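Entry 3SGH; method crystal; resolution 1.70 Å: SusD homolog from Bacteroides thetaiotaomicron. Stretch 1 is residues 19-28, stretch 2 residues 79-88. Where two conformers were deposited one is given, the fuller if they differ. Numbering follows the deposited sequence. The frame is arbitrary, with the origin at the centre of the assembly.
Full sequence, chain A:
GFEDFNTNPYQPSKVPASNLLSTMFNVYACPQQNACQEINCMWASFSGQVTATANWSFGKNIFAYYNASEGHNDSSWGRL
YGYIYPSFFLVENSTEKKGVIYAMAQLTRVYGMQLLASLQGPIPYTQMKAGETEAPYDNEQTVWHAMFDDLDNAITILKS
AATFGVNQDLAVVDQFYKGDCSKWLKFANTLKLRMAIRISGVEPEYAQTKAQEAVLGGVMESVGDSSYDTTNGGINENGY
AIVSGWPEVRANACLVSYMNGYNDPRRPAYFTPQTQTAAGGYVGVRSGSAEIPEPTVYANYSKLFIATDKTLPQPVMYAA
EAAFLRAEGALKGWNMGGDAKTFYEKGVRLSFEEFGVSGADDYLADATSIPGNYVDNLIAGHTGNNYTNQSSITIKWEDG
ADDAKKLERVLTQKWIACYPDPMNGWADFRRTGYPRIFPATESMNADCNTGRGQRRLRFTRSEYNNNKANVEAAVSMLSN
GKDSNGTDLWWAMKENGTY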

# COMPACT_ATOMS: atom_id res chain seq x y z
N ASN A 19 -9.98 10.52 22.39
CA ASN A 19 -10.24 9.10 22.49
C ASN A 19 -10.94 8.51 21.25
O ASN A 19 -10.76 7.32 20.94
CB ASN A 19 -11.04 8.78 23.76
CG ASN A 19 -10.26 9.08 25.06
OD1 ASN A 19 -9.27 9.86 25.09
ND2 ASN A 19 -10.72 8.50 26.15
N LEU A 20 -11.70 9.32 20.50
CA LEU A 20 -12.32 8.82 19.26
C LEU A 20 -11.26 8.61 18.17
O LEU A 20 -11.48 7.84 17.25
CB LEU A 20 -13.40 9.77 18.76
CG LEU A 20 -14.58 9.94 19.73
CD1 LEU A 20 -15.20 11.31 19.53
CD2 LEU A 20 -15.54 8.77 19.55
N LEU A 21 -10.10 9.29 18.27
CA LEU A 21 -9.02 9.08 17.30
C LEU A 21 -8.52 7.66 17.37
O LEU A 21 -8.13 7.12 16.35
CB LEU A 21 -7.84 10.00 17.58
CG LEU A 21 -7.88 11.47 17.24
CD1 LEU A 21 -6.52 12.01 17.68
CD2 LEU A 21 -8.15 11.72 15.75
N SER A 22 -8.54 7.04 18.54
CA SER A 22 -7.91 5.71 18.67
C SER A 22 -8.50 4.68 17.73
O SER A 22 -7.77 3.87 17.15
CB SER A 22 -7.98 5.17 20.12
OG SER A 22 -7.24 6.05 20.96
N THR A 23 -9.82 4.64 17.57
CA THR A 23 -10.44 3.72 16.62
C THR A 23 -10.05 4.07 15.20
O THR A 23 -9.74 3.19 14.40
CB THR A 23 -11.95 3.79 16.66
OG1 THR A 23 -12.38 4.06 18.00
CG2 THR A 23 -12.54 2.49 16.13
N MSE A 24 -10.09 5.37 14.89
CA MSE A 24 -9.82 5.84 13.53
C MSE A 24 -8.42 5.41 13.11
O MSE A 24 -8.18 5.05 11.95
CB MSE A 24 -9.94 7.37 13.40
CG MSE A 24 -11.30 7.92 13.77
SE MSE A 24 -11.36 9.82 13.61
CE MSE A 24 -11.29 9.86 11.70
N PHE A 25 -7.51 5.42 14.08
CA PHE A 25 -6.12 5.12 13.80
C PHE A 25 -5.88 3.71 13.27
O PHE A 25 -4.78 3.41 12.74
CB PHE A 25 -5.26 5.26 15.05
CG PHE A 25 -4.94 6.68 15.51
CD1 PHE A 25 -5.06 7.81 14.71
CD2 PHE A 25 -4.43 6.84 16.78
CE1 PHE A 25 -4.69 9.06 15.19
CE2 PHE A 25 -4.07 8.10 17.26
CZ PHE A 25 -4.21 9.18 16.50
N ASN A 26 -6.85 2.81 13.44
CA ASN A 26 -6.69 1.46 12.86
C ASN A 26 -6.54 1.46 11.32
O ASN A 26 -6.03 0.50 10.77
CB ASN A 26 -7.85 0.59 13.26
CG ASN A 26 -7.73 0.15 14.71
OD1 ASN A 26 -6.91 -0.73 15.01
ND2 ASN A 26 -8.44 0.82 15.61
N VAL A 27 -6.93 2.53 10.62
CA VAL A 27 -6.68 2.57 9.18
C VAL A 27 -5.21 2.61 8.78
O VAL A 27 -4.89 2.27 7.65
CB VAL A 27 -7.41 3.69 8.44
CG1 VAL A 27 -8.95 3.58 8.67
CG2 VAL A 27 -6.84 5.08 8.80
N TYR A 28 -4.31 3.04 9.66
CA TYR A 28 -2.92 3.22 9.26
C TYR A 28 -2.21 1.91 8.98
O TYR A 28 -1.49 1.79 8.01
CB TYR A 28 -2.18 3.99 10.33
CG TYR A 28 -2.54 5.46 10.40
CD1 TYR A 28 -2.34 6.29 9.30
CD2 TYR A 28 -2.99 6.06 11.56
CE1 TYR A 28 -2.64 7.65 9.32
CE2 TYR A 28 -3.30 7.43 11.58
CZ TYR A 28 -3.12 8.22 10.45
OH TYR A 28 -3.40 9.58 10.43
N ARG A 79 -14.51 -2.23 6.41
CA ARG A 79 -13.49 -2.10 7.42
C ARG A 79 -13.05 -0.62 7.59
O ARG A 79 -12.99 -0.09 8.73
CB ARG A 79 -12.29 -2.98 7.04
CG ARG A 79 -11.16 -3.03 8.10
CD ARG A 79 -11.62 -3.53 9.45
NE ARG A 79 -12.11 -4.89 9.39
CZ ARG A 79 -12.47 -5.63 10.43
NH1 ARG A 79 -12.38 -5.14 11.66
NH2 ARG A 79 -12.90 -6.86 10.22
N LEU A 80 -12.75 0.03 6.46
CA LEU A 80 -12.23 1.38 6.47
C LEU A 80 -13.33 2.38 6.87
O LEU A 80 -13.09 3.24 7.70
CB LEU A 80 -11.67 1.76 5.10
CG LEU A 80 -10.44 0.89 4.72
CD1 LEU A 80 -9.94 1.24 3.31
CD2 LEU A 80 -9.28 1.05 5.78
N TYR A 81 -14.52 2.27 6.26
CA TYR A 81 -15.65 3.06 6.73
C TYR A 81 -15.94 2.87 8.21
O TYR A 81 -16.22 3.82 8.90
CB TYR A 81 -16.92 2.77 5.94
CG TYR A 81 -17.25 3.83 4.94
CD1 TYR A 81 -16.52 3.99 3.79
CD2 TYR A 81 -18.36 4.64 5.15
CE1 TYR A 81 -16.84 5.01 2.88
CE2 TYR A 81 -18.71 5.61 4.27
CZ TYR A 81 -17.95 5.81 3.13
OH TYR A 81 -18.35 6.81 2.27
N GLY A 82 -15.86 1.64 8.70
CA GLY A 82 -16.11 1.38 10.10
C GLY A 82 -15.18 2.10 11.05
O GLY A 82 -15.60 2.57 12.13
N TYR A 83 -13.91 2.22 10.67
CA TYR A 83 -12.97 2.91 11.54
C TYR A 83 -13.14 4.45 11.47
O TYR A 83 -13.03 5.13 12.49
CB TYR A 83 -11.52 2.52 11.21
CG TYR A 83 -11.14 1.11 11.59
CD1 TYR A 83 -11.49 0.58 12.83
CD2 TYR A 83 -10.35 0.34 10.73
CE1 TYR A 83 -11.14 -0.70 13.17
CE2 TYR A 83 -9.97 -0.93 11.08
CZ TYR A 83 -10.36 -1.45 12.29
OH TYR A 83 -9.97 -2.73 12.63
N ILE A 84 -13.40 4.98 10.28
CA ILE A 84 -13.38 6.42 10.09
C ILE A 84 -14.68 7.07 10.54
O ILE A 84 -14.66 8.16 11.10
CB ILE A 84 -13.08 6.78 8.61
CG1 ILE A 84 -11.66 6.27 8.25
CG2 ILE A 84 -13.26 8.28 8.38
CD1 ILE A 84 -10.50 6.79 9.20
N TYR A 85 -15.81 6.40 10.30
CA TYR A 85 -17.12 7.00 10.63
C TYR A 85 -17.87 6.14 11.62
O TYR A 85 -17.80 4.91 11.50
CB TYR A 85 -17.95 7.17 9.37
CG TYR A 85 -17.29 7.92 8.26
CD1 TYR A 85 -17.23 9.33 8.27
CD2 TYR A 85 -16.78 7.26 7.16
CE1 TYR A 85 -16.63 10.01 7.22
CE2 TYR A 85 -16.18 7.97 6.10
CZ TYR A 85 -16.12 9.33 6.15
OH TYR A 85 -15.50 10.00 5.12
N PRO A 86 -18.63 6.75 12.58
CA PRO A 86 -18.91 8.19 12.71
C PRO A 86 -17.85 9.00 13.45
O PRO A 86 -18.05 10.19 13.66
CB PRO A 86 -20.26 8.21 13.46
CG PRO A 86 -20.20 7.01 14.34
CD PRO A 86 -19.50 5.95 13.49
N SER A 87 -16.75 8.40 13.86
CA SER A 87 -15.81 9.13 14.71
C SER A 87 -15.34 10.44 14.09
O SER A 87 -15.19 11.40 14.82
CB SER A 87 -14.61 8.27 15.09
OG SER A 87 -15.07 7.16 15.84
N PHE A 88 -15.12 10.48 12.77
CA PHE A 88 -14.68 11.70 12.13
C PHE A 88 -15.63 12.88 12.45
O PHE A 88 -15.20 14.00 12.81
CB PHE A 88 -14.55 11.61 10.60
CG PHE A 88 -14.21 12.91 10.01
CD1 PHE A 88 -12.95 13.41 10.20
CD2 PHE A 88 -15.16 13.69 9.39
CE1 PHE A 88 -12.62 14.66 9.74
CE2 PHE A 88 -14.86 14.94 8.93
CZ PHE A 88 -13.58 15.44 9.11
O HOH W 1 -7.11 -2.93 13.10

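This is an antiparallel helix-to-helix contact held by apolar packing and weak CH contacts, with no direct hydrogen bond across it. The axes of helices 19-24 and 79-84 run at 173° and approach to 9.1 Å. Together the two stretches bury 539 Å². Met24 and Tyr83 carry the largest shares, 99 and 96 Å², followed by Val27 with 72 Å² and Ser87 with 70 Å². Met24, Val27 and Ile84 are buried in the whole structure, while Tyr83 and Ser87 stay partly exposed.

The backbones come nearest at Met24 and Tyr83, whose CA atoms lie 4.7 Å apart. Here Met24 CA sits 3.4 Å from Tyr83 O, a CA-H...O contact. Met24 is present as selenomethionine. Its CB points sideways, but the long, flexible chain brings its end nearer stretch 2. Met24 CE lies 4.0 Å from Ile84 CD1 and 3.9 Å from Phe88 CB, at the edge of the Phe88 ring. Nearer its root, Met24 CG packs 3.6 Å from Ser87 CB. Ser87 points toward stretch 1, and its small side chain suits this close approach; Ser87 CB is also 3.8 Å from Leu20 O.

Val27 extends the apolar patch. Val27 CG1 meets Ile84 CD1 at 3.6 Å, Tyr83 CB at 3.8 Å and Leu80 CD2 at 3.9 Å. One methyl thus touches three residues, and the compact branched side chain fits among them. Ile84 points its CB away, yet its CD1 reaches back to both Val27 and Met24.

Tyr83 points toward stretch 1 and lays its ring against Asn26. Asn26 CB stands 3.3 Å from the Tyr83 ring centroid, 8° off the normal, a CH-pi contact over one face. The amide is held in place by a hydrogen bond within its own stretch, from Asn26 ND2 to Thr23 O at 3.0 Å. A water links the polar ends: its O donates to Asn26 OD1 at 2.9 Å and hydrogen-bonds Tyr83 OH at 2.9 Å. Asn26 and Tyr83 therefore combine packing with a water bridge.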